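Local coordinates for protein pectate lyase (Bacillus subtilis, PDB 5AMV) that cleaves polygalacturonate by calcium-dependent beta-elimination, releasing oligosaccharides with unsaturated galacturonosyl groups at their non-reducing ends, at residues A[277-283]-A[305-311]; A[332-338]-A[357-363]. All coordinates share one frame; numbering follows the deposited sequence.

Overall arrangement
Both contacts lie on the same short parallel sheet of the pectate lyase beta-helix, in which strand 282-283 pairs with 310-312 and 310-312 with 336-338. Contact 1 is the inner of the two, its centre about 12 Å from the centre of the chain; the centre of contact 2 lies about 23 Å from the centre of the chain, near one end of the solenoid, and this contact is partly buried. They are joined between the strands, where W310 O lies 2.9 Å from S337 N, a probable hydrogen bond. Their chemistry follows their place: 277-283 with 305-311 combines five backbone hydrogen bonds with arginines turned to galacturonate, whereas 332-338 with 357-363 is mainly aliphatic packing around a single direct cross-segment hydrogen bond, made by N363.

Contact 1 (A[277-283]-A[305-311]); sequences VQRAPRV and PFSYAWG. With ADA (alpha-D-galactopyranuronic acid), chain B; ADA (alpha-D-galactopyranuronic acid), chain C.
Five backbone hydrogen bonds tie 277-283 to 305-311. V277 O accepts two of them, from S307 N at 2.8 Å and from Y308 N at 3.2 Å. A280 N donates to A309 O at 2.7 Å. Beyond the cis peptide before P281, the pattern becomes that of parallel strands: G311 N donates to P281 O and V283 N to G311 O, with R282 as the bridge partner of G311.

Packing centres on Y308. Its CG sits between the backbone N and the carbonyl carbon (chi1 71°), a rotation that carries the ring along the 277-283 segment. Q278 CB lies over one face, 4.1 Å from the centroid and 28° off the normal, a CH-pi contact. The phenol end reaches R279 CG, at 3.3 Å from OH, and the CG of R282. Farther along both segments, P281 CD rests against W310 CD1, whose indole edge also faces A280 O; W310 NE1 bonds to Y295.

The polar ends turn to two galacturonates. R282 takes the chain B carboxylate with two different nitrogens, NE to O6B at 2.8 Å and NH2 to O6A, while F339 makes a cation-pi contact with its guanidinium. R279 NH2 donates to ring O5 of the same sugar, and Q278 NE2 bonds almost straight (176°) to O6B of the chain C sugar; Q278 NE2 is also hydrogen-bonded to D246 OD1. One water joins Q278 OE1, R279 NE, Y308 OH and the chain B O6B; another links Q278 OE1 to S307 OG.

R279 is the inferred active-site residue, and this arrangement is the substrate cleft of a polysaccharide lyase family 1 parallel beta-helix, built on neighbouring coils.

Contact 2 (A[332-338]-A[357-363]); sequences AAKTISV and INASAAN
N363 reaches over from 357-363 to meet I336, the two side chains approaching from opposite directions on the parallel beta-helix, where the short helix about 359-362 covers the 3-10 segment 333-335 and the start of strand 336-338. I336 CG1 lies between its backbone N and carbonyl carbon (chi1 77°), which brings CD1 to 3.3 Å from N363 ND2 and turns CG2 toward A359 CB. The other branch of the amide, OD1, runs past V338 CG2 as the two side chains slide by each other.

The alanines pack more simply. A332 CB points toward 357-363, touching I357 CD1 at 3.8 Å and A362 CB at 4.0 Å, while A333 CB lies against A362 O. T335 and I357 extend tip to tip through CG2 and CD1; the T335 hydroxyl turns back to donate to A332 O at 2.8 Å and also touches A359 CB. The weakly bonded helix about 359-362 is N-capped by N358, whose OD1 accepts from A361 N, and D347 holds the backbone N of A359 and S360.

The amide of N363 spans both segments. ND2 donates to A333 O at 3.0 Å on a lone pair and to A359 O at 2.9 Å, and both acceptors lie within 1° of the N363 amide plane. With an alanine in place of N363, both carbonyl oxygens would probably lose this donor and a gap would open beside I336 CD1. At the other branch of the amide, a water lies 2.7 Å from N363 OD1 and links it to I336 O.

Contact 1 (A[277-283]-A[305-311])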
loop_
_atom_site.group_PDB
_atom_site.type_symbol
_atom_site.label_atom_id
_atom_site.label_comp_id
_atom_site.label_asym_id
_atom_site.label_seq_id
_atom_site.Cartn_x
_atom_site.Cartn_y
_atom_site.Cartn_z
ATOM N N VAL A 277 0.204 4.770 11.136
ATOM C CA VAL A 277 -0.834 5.611 11.734
ATOM C C VAL A 277 -2.220 5.007 11.521
ATOM O O VAL A 277 -3.003 4.916 12.479
ATOM C CB VAL A 277 -0.819 7.092 11.204
ATOM C CG1 VAL A 277 -1.958 7.865 11.786
ATOM C CG2 VAL A 277 0.495 7.768 11.551
ATOM N N GLN A 278 -2.550 4.706 10.274
ATOM C CA GLN A 278 -3.933 4.366 9.957
ATOM C C GLN A 278 -4.045 3.564 8.668
ATOM O O GLN A 278 -3.061 3.351 7.959
ATOM C CB GLN A 278 -4.730 5.674 9.841
ATOM C CG GLN A 278 -4.239 6.581 8.703
ATOM C CD GLN A 278 -4.983 7.900 8.674
ATOM O OE1 GLN A 278 -6.217 7.914 8.768
ATOM N NE2 GLN A 278 -4.258 9.010 8.517
ATOM N N ARG A 279 -5.270 3.083 8.388
ATOM C CA ARG A 279 -5.562 2.309 7.162
ATOM C C ARG A 279 -4.749 1.039 7.059
ATOM O O ARG A 279 -3.894 0.904 6.190
ATOM C CB ARG A 279 -5.418 3.161 5.870
ATOM C CG ARG A 279 -6.193 4.473 5.984
ATOM C CD ARG A 279 -6.089 5.293 4.719
ATOM N NE ARG A 279 -6.936 6.476 4.782
ATOM C CZ ARG A 279 -7.117 7.336 3.772
ATOM N NH1 ARG A 279 -6.485 7.161 2.606
ATOM N NH2 ARG A 279 -7.938 8.369 3.922
ATOM N N ALA A 280 -5.005 0.108 7.969
ATOM C CA ALA A 280 -4.238 -1.116 7.952
ATOM C C ALA A 280 -5.034 -2.407 7.996
ATOM O O ALA A 280 -4.795 -3.252 8.866
ATOM C CB ALA A 280 -3.176 -1.099 9.066
ATOM N N PRO A 281 -6.016 -2.590 7.066
ATOM C CA PRO A 281 -6.350 -1.734 5.935
ATOM C C PRO A 281 -7.611 -0.883 6.212
ATOM O O PRO A 281 -8.375 -1.200 7.143
ATOM C CB PRO A 281 -6.708 -2.753 4.843
ATOM C CG PRO A 281 -7.409 -3.826 5.606
ATOM C CD PRO A 281 -6.742 -3.882 7.003
ATOM N N ARG A 282 -7.843 0.115 5.367
ATOM C CA ARG A 282 -9.169 0.767 5.293
ATOM C C ARG A 282 -9.892 0.175 4.098
ATOM O O ARG A 282 -9.345 0.198 2.997
ATOM C CB ARG A 282 -9.025 2.265 5.064
ATOM C CG ARG A 282 -10.334 3.047 5.205
ATOM C CD ARG A 282 -10.337 4.236 4.270
ATOM N NE ARG A 282 -11.387 5.191 4.584
ATOM C CZ ARG A 282 -12.671 5.062 4.208
ATOM N NH1 ARG A 282 -13.081 4.004 3.519
ATOM N NH2 ARG A 282 -13.563 6.014 4.510
ATOM N N VAL A 283 -11.107 -0.354 4.290
ATOM C CA VAL A 283 -11.770 -1.112 3.233
ATOM C C VAL A 283 -13.119 -0.504 2.887
ATOM O O VAL A 283 -13.856 -0.105 3.770
ATOM C CB VAL A 283 -12.008 -2.586 3.704
ATOM C CG1 VAL A 283 -12.769 -3.436 2.644
ATOM C CG2 VAL A 283 -10.642 -3.281 4.046
ATOM N N PRO A 305 2.225 8.468 15.227
ATOM C CA PRO A 305 1.421 7.920 16.323
ATOM C C PRO A 305 0.231 7.111 15.802
ATOM O O PRO A 305 -0.408 7.472 14.792
ATOM C CB PRO A 305 0.933 9.174 17.064
ATOM C CG PRO A 305 0.897 10.267 15.951
ATOM C CD PRO A 305 2.183 9.950 15.190
ATOM N N PHE A 306 -0.049 6.011 16.476
ATOM C CA PHE A 306 -1.132 5.133 16.062
ATOM C C PHE A 306 -2.475 5.819 16.176
ATOM O O PHE A 306 -2.779 6.432 17.215
ATOM C CB PHE A 306 -1.154 3.923 17.018
ATOM C CG PHE A 306 -2.246 2.914 16.706
ATOM C CD1 PHE A 306 -3.495 3.046 17.305
ATOM C CD2 PHE A 306 -2.003 1.813 15.862
ATOM C CE1 PHE A 306 -4.538 2.123 17.025
ATOM C CE2 PHE A 306 -3.025 0.885 15.602
ATOM C CZ PHE A 306 -4.296 1.062 16.167
ATOM N N SER A 307 -3.316 5.666 15.133
ATOM C CA SER A 307 -4.694 6.155 15.179
ATOM C C SER A 307 -5.669 4.959 15.206
ATOM O O SER A 307 -6.459 4.795 16.146
ATOM C CB SER A 307 -4.958 7.063 13.958
ATOM O OG SER A 307 -6.205 7.720 14.023
ATOM N N TYR A 308 -5.618 4.124 14.175
ATOM C CA TYR A 308 -6.450 2.924 14.150
ATOM C C TYR A 308 -5.824 1.870 13.259
ATOM O O TYR A 308 -4.981 2.215 12.423
ATOM C CB TYR A 308 -7.888 3.237 13.712
ATOM C CG TYR A 308 -8.067 3.597 12.231
ATOM C CD1 TYR A 308 -8.240 2.585 11.278
ATOM C CD2 TYR A 308 -8.082 4.961 11.788
ATOM C CE1 TYR A 308 -8.402 2.908 9.898
ATOM C CE2 TYR A 308 -8.255 5.289 10.419
ATOM C CZ TYR A 308 -8.455 4.244 9.508
ATOM O OH TYR A 308 -8.677 4.518 8.161
ATOM N N ALA A 309 -6.237 0.605 13.428
ATOM C CA ALA A 309 -5.785 -0.465 12.550
ATOM C C ALA A 309 -6.751 -0.685 11.383
ATOM O O ALA A 309 -6.428 -0.375 10.224
ATOM C CB ALA A 309 -5.594 -1.778 13.354
ATOM N N TRP A 310 -7.962 -1.175 11.679
ATOM C CA TRP A 310 -8.931 -1.510 10.614
ATOM C C TRP A 310 -9.912 -0.380 10.356
ATOM O O TRP A 310 -10.487 0.172 11.287
ATOM C CB TRP A 310 -9.698 -2.818 10.901
ATOM C CG TRP A 310 -8.807 -3.915 11.250
ATOM C CD1 TRP A 310 -7.529 -4.148 10.746
ATOM C CD2 TRP A 310 -9.060 -4.963 12.207
ATOM N NE1 TRP A 310 -6.981 -5.259 11.360
ATOM C CE2 TRP A 310 -7.890 -5.783 12.245
ATOM C CE3 TRP A 310 -10.150 -5.275 13.057
ATOM C CZ2 TRP A 310 -7.777 -6.899 13.080
ATOM C CZ3 TRP A 310 -10.023 -6.418 13.897
ATOM C CH2 TRP A 310 -8.840 -7.194 13.903
ATOM N N GLY A 311 -10.103 -0.025 9.089
ATOM C CA GLY A 311 -11.023 1.080 8.775
ATOM C C GLY A 311 -12.252 0.455 8.170
ATOM O O GLY A 311 -12.191 -0.144 7.086
HETATM C C1 ADA B . -8.326 10.833 6.504
HETATM C C2 ADA B . -8.586 11.836 5.368
HETATM C C3 ADA B . -10.085 12.126 5.248
HETATM C C4 ADA B . -10.875 10.847 5.023
HETATM C C5 ADA B . -10.592 9.885 6.170
HETATM C C6 ADA B . -11.178 8.543 5.791
HETATM O O2 ADA B . -7.947 13.068 5.729
HETATM O O3 ADA B . -10.326 12.991 4.129
HETATM O O4 ADA B . -10.411 10.248 3.796
HETATM O O5 ADA B . -9.160 9.683 6.346
HETATM O O6B ADA B . -10.385 7.563 5.748
HETATM O O6A ADA B . -12.415 8.437 5.503
HETATM C C1 ADA C . -9.348 12.840 10.862
HETATM C C2 ADA C . -10.260 11.805 10.201
HETATM C C3 ADA C . -9.439 10.554 9.834
HETATM C C4 ADA C . -8.275 10.933 8.917
HETATM C C5 ADA C . -7.449 12.037 9.611
HETATM C C6 ADA C . -6.250 12.482 8.815
HETATM O O2 ADA C . -11.362 11.476 11.070
HETATM O O3 ADA C . -10.286 9.550 9.261
HETATM O O4 ADA C . -8.791 11.358 7.645
HETATM O O5 ADA C . -8.278 13.178 9.966
HETATM O O6B ADA C . -5.456 11.629 8.305
HETATM O O6A ADA C . -6.093 13.729 8.705
HETATM O O HOH W 1 -8.315 6.901 7.318
HETATM O O HOH W 2 -6.843 8.657 11.641
#

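Contact 2 (A[332-338]-A[357-363])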
loop_
_atom_site.group_PDB
_atom_site.type_symbol
_atom_site.label_atom_id
_atom_site.label_comp_id
_atom_site.label_asym_id
_atom_site.label_seq_id
_atom_site.Cartn_x
_atom_site.Cartn_y
_atom_site.Cartn_z
ATOM N N ALA A 332 -10.321 -1.108 23.454
ATOM C CA ALA A 332 -10.832 -2.038 22.445
ATOM C C ALA A 332 -11.536 -1.326 21.284
ATOM O O ALA A 332 -11.319 -1.686 20.121
ATOM C CB ALA A 332 -11.762 -3.088 23.076
ATOM N N ALA A 333 -12.357 -0.311 21.580
ATOM C CA ALA A 333 -13.125 0.330 20.503
ATOM C C ALA A 333 -12.199 1.026 19.488
ATOM O O ALA A 333 -12.493 1.064 18.281
ATOM C CB ALA A 333 -14.179 1.337 21.096
ATOM N N LYS A 334 -11.094 1.595 19.989
ATOM C CA LYS A 334 -10.233 2.474 19.194
ATOM C C LYS A 334 -9.252 1.702 18.325
ATOM O O LYS A 334 -8.469 2.311 17.563
ATOM C CB LYS A 334 -9.480 3.455 20.095
ATOM C CG LYS A 334 -10.406 4.513 20.760
ATOM C CD LYS A 334 -11.293 5.231 19.770
ATOM C CE LYS A 334 -10.534 6.336 19.000
ATOM N NZ LYS A 334 -11.239 6.718 17.709
ATOM N N THR A 335 -9.313 0.375 18.420
ATOM C CA THR A 335 -8.536 -0.466 17.501
ATOM C C THR A 335 -8.996 -0.280 16.052
ATOM O O THR A 335 -8.235 -0.557 15.086
ATOM C CB THR A 335 -8.639 -1.958 17.841
ATOM O OG1 THR A 335 -10.012 -2.369 17.795
ATOM C CG2 THR A 335 -8.014 -2.260 19.212
ATOM N N ILE A 336 -10.242 0.141 15.869
ATOM C CA ILE A 336 -10.783 0.363 14.507
ATOM C C ILE A 336 -11.353 1.770 14.372
ATOM O O ILE A 336 -11.522 2.502 15.387
ATOM C CB ILE A 336 -11.845 -0.715 14.122
ATOM C CG1 ILE A 336 -13.191 -0.395 14.828
ATOM C CG2 ILE A 336 -11.279 -2.118 14.435
ATOM C CD1 ILE A 336 -14.299 -1.403 14.552
ATOM N N SER A 337 -11.615 2.175 13.123
ATOM C CA SER A 337 -12.338 3.414 12.867
ATOM C C SER A 337 -13.498 3.058 11.931
ATOM O O SER A 337 -13.305 2.391 10.923
ATOM C CB SER A 337 -11.443 4.475 12.229
ATOM O OG SER A 337 -12.141 5.728 12.106
ATOM N N VAL A 338 -14.704 3.481 12.316
ATOM C CA VAL A 338 -15.947 3.223 11.563
ATOM C C VAL A 338 -16.359 4.460 10.766
ATOM O O VAL A 338 -16.467 5.579 11.304
ATOM C CB VAL A 338 -17.095 2.792 12.518
ATOM C CG1 VAL A 338 -18.292 2.401 11.656
ATOM C CG2 VAL A 338 -16.655 1.591 13.404
ATOM N N ILE A 357 -10.181 -9.326 23.131
ATOM C CA ILE A 357 -11.198 -8.294 22.979
ATOM C C ILE A 357 -12.062 -8.669 21.794
ATOM O O ILE A 357 -11.711 -9.568 21.034
ATOM C CB ILE A 357 -10.626 -6.849 22.745
ATOM C CG1 ILE A 357 -9.756 -6.783 21.490
ATOM C CG2 ILE A 357 -9.806 -6.402 23.980
ATOM C CD1 ILE A 357 -9.659 -5.369 20.897
ATOM N N ASN A 358 -13.173 -7.950 21.660
ATOM C CA ASN A 358 -13.969 -8.060 20.438
ATOM C C ASN A 358 -14.195 -6.680 19.902
ATOM O O ASN A 358 -15.013 -5.889 20.388
ATOM C CB ASN A 358 -15.301 -8.800 20.577
ATOM C CG ASN A 358 -15.856 -9.191 19.211
ATOM O OD1 ASN A 358 -16.454 -8.367 18.510
ATOM N ND2 ASN A 358 -15.572 -10.431 18.792
ATOM N N ALA A 359 -13.435 -6.377 18.858
ATOM C CA ALA A 359 -13.437 -5.022 18.297
ATOM C C ALA A 359 -14.783 -4.608 17.712
ATOM O O ALA A 359 -15.228 -3.466 17.850
ATOM C CB ALA A 359 -12.345 -4.933 17.186
ATOM N N SER A 360 -15.391 -5.554 17.006
ATOM C CA SER A 360 -16.677 -5.322 16.370
ATOM C C SER A 360 -17.745 -4.977 17.432
ATOM O O SER A 360 -18.390 -3.950 17.345
ATOM C CB SER A 360 -17.089 -6.598 15.653
ATOM O OG SER A 360 -18.278 -6.376 14.960
ATOM N N ALA A 361 -17.817 -5.813 18.463
ATOM C CA ALA A 361 -18.810 -5.675 19.513
ATOM C C ALA A 361 -18.582 -4.365 20.261
ATOM O O ALA A 361 -19.536 -3.682 20.641
ATOM C CB ALA A 361 -18.706 -6.847 20.466
ATOM N N ALA A 362 -17.309 -4.014 20.461
ATOM C CA ALA A 362 -16.926 -2.782 21.175
ATOM C C ALA A 362 -17.390 -1.521 20.455
ATOM O O ALA A 362 -17.478 -0.414 21.042
ATOM C CB ALA A 362 -15.398 -2.763 21.427
ATOM N N ASN A 363 -17.698 -1.686 19.158
ATOM C CA ASN A 363 -18.134 -0.577 18.330
ATOM C C ASN A 363 -19.604 -0.694 17.922
ATOM O O ASN A 363 -20.083 0.091 17.124
ATOM C CB ASN A 363 -17.255 -0.476 17.074
ATOM C CG ASN A 363 -15.935 0.210 17.365
ATOM O OD1 ASN A 363 -15.858 1.430 17.288
ATOM N ND2 ASN A 363 -14.906 -0.563 17.711
HETATM O O HOH W 3 -13.901 3.227 16.782
#